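Local coordinates for protein secreted hemophore CSA2 (Candida albicans, PDB 4Y7S) that binds haem as a secreted CFEM hemophore, helping the fungus use iron from human hemoglobin during hyphal growth, and probably hands it along a cross-cell-wall relay, at residues Asn63-Ala66 against Ser67-Gly71. Residues are numbered along the deposited sequence; the frame is centred on the assembly and turned at random.
Sequences NCVA and SKCRG
The carbonyl oxygen of N63 takes two donors from S67 in the last turn of helix 55-68: the hydroxyl OG at 2.9 Å from N63 O, and, more weakly, the S67 backbone N. With chi1 at -60°, the S67 hydroxyl lies beside its own backbone N and folds back on the helix, reaching the N63 carbonyl 29° from its plane. N63 itself packs on Q25 of the second subunit. One residue on, C64 O accepts the K68 amide, with 2.9 Å between C64 O and K68 N, and a weak second bond from the S67 amide. SG of C64 lies alongside the lysine chain, 3.9 Å from K68 CG, and closes a disulfide with C33. V65 O receives the amide of C69, with 2.8 Å between V65 O and C69 N, although C69 has already left helical geometry. The side chains follow suit, V65 CG1 resting 4.0 Å from C69 CB; around them L105 and F77 bring in helices 99-110 and 72-87. C69 SG is bonded to C29, so two of the four signature disulfides of the CFEM helical basket, C33-C64 and C29-C69, pin the end of this helix to segment 29-33, well away from the haem. A66 O is met by the R70 side chain: NH1 stands 2.9 Å from A66 O, above the carbonyl plane, while A66 approaches the guanidinium at its edge. A bend at chi2 (-87°) turns the arginine chain back to the helix end, so that NH1 spans from the last helical turn (A66 O) to the first residue beyond it (C69 O), the second bond being weak, just before G71 takes the N-cap position of helix 72-87.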
loop_
_atom_site.group_PDB
_atom_site.type_symbol
_atom_site.label_atom_id
_atom_site.label_comp_id
_atom_site.label_asym_id
_atom_site.label_seq_id
_atom_site.Cartn_x
_atom_site.Cartn_y
_atom_site.Cartn_z
ATOM N N ASN A 63 8.139 -7.961 7.782
ATOM C CA ASN A 63 7.891 -9.393 7.721
ATOM C C ASN A 63 9.167 -10.174 7.916
ATOM O O ASN A 63 9.182 -11.185 8.608
ATOM C CB ASN A 63 7.286 -9.771 6.382
ATOM C CG ASN A 63 5.815 -9.540 6.335
ATOM O OD1 ASN A 63 5.143 -9.511 7.367
ATOM N ND2 ASN A 63 5.285 -9.400 5.131
ATOM N N CYS A 64 10.240 -9.702 7.289
ATOM C CA CYS A 64 11.534 -10.356 7.400
ATOM C C CYS A 64 12.087 -10.283 8.840
ATOM O O CYS A 64 12.562 -11.279 9.386
ATOM C CB CYS A 64 12.519 -9.725 6.407
ATOM S SG CYS A 64 14.217 -10.411 6.457
ATOM N N VAL A 65 12.004 -9.110 9.465
ATOM C CA VAL A 65 12.478 -8.977 10.832
ATOM C C VAL A 65 11.669 -9.883 11.762
ATOM O O VAL A 65 12.234 -10.516 12.657
ATOM C CB VAL A 65 12.405 -7.512 11.314
ATOM C CG1 VAL A 65 12.578 -7.411 12.826
ATOM C CG2 VAL A 65 13.458 -6.661 10.580
ATOM N N ALA A 66 10.355 -9.939 11.571
ATOM C CA ALA A 66 9.517 -10.806 12.385
ATOM C C ALA A 66 9.857 -12.285 12.221
ATOM O O ALA A 66 9.616 -13.075 13.115
ATOM C CB ALA A 66 8.054 -10.584 12.057
ATOM N N SER A 67 10.405 -12.652 11.074
ATOM C CA SER A 67 10.744 -14.041 10.795
ATOM C C SER A 67 12.125 -14.386 11.331
ATOM O O SER A 67 12.359 -15.470 11.815
ATOM C CB SER A 67 10.710 -14.297 9.293
ATOM O OG SER A 67 9.418 -14.038 8.771
ATOM N N LYS A 68 13.033 -13.429 11.216
ATOM C CA LYS A 68 14.448 -13.651 11.494
ATOM C C LYS A 68 14.891 -13.237 12.898
ATOM O O LYS A 68 15.951 -13.665 13.362
ATOM C CB LYS A 68 15.285 -12.869 10.470
ATOM C CG LYS A 68 15.052 -13.227 9.000
ATOM C CD LYS A 68 15.616 -14.547 8.598
ATOM C CE LYS A 68 15.307 -14.815 7.117
ATOM N NZ LYS A 68 15.510 -16.250 6.781
ATOM N N CYS A 69 14.114 -12.374 13.556
ATOM C CA CYS A 69 14.486 -11.811 14.872
ATOM C C CYS A 69 13.494 -12.177 15.995
ATOM O O CYS A 69 12.299 -12.321 15.743
ATOM C CB CYS A 69 14.594 -10.274 14.772
ATOM S SG CYS A 69 15.838 -9.671 13.586
ATOM N N ARG A 70 13.998 -12.323 17.225
ATOM C CA ARG A 70 13.153 -12.600 18.394
ATOM C C ARG A 70 13.487 -11.668 19.545
ATOM O O ARG A 70 14.592 -11.130 19.614
ATOM C CB ARG A 70 13.325 -14.052 18.877
ATOM C CG ARG A 70 13.018 -15.112 17.845
ATOM C CD ARG A 70 11.546 -15.483 17.835
ATOM N NE ARG A 70 11.224 -16.394 16.736
ATOM C CZ ARG A 70 10.935 -16.004 15.495
ATOM N NH1 ARG A 70 10.920 -14.707 15.171
ATOM N NH2 ARG A 70 10.661 -16.913 14.567
ATOM N N GLY A 71 12.532 -11.488 20.447
ATOM C CA GLY A 71 12.767 -10.789 21.703
ATOM C C GLY A 71 13.251 -9.364 21.523
ATOM O O GLY A 71 12.758 -8.624 20.679
#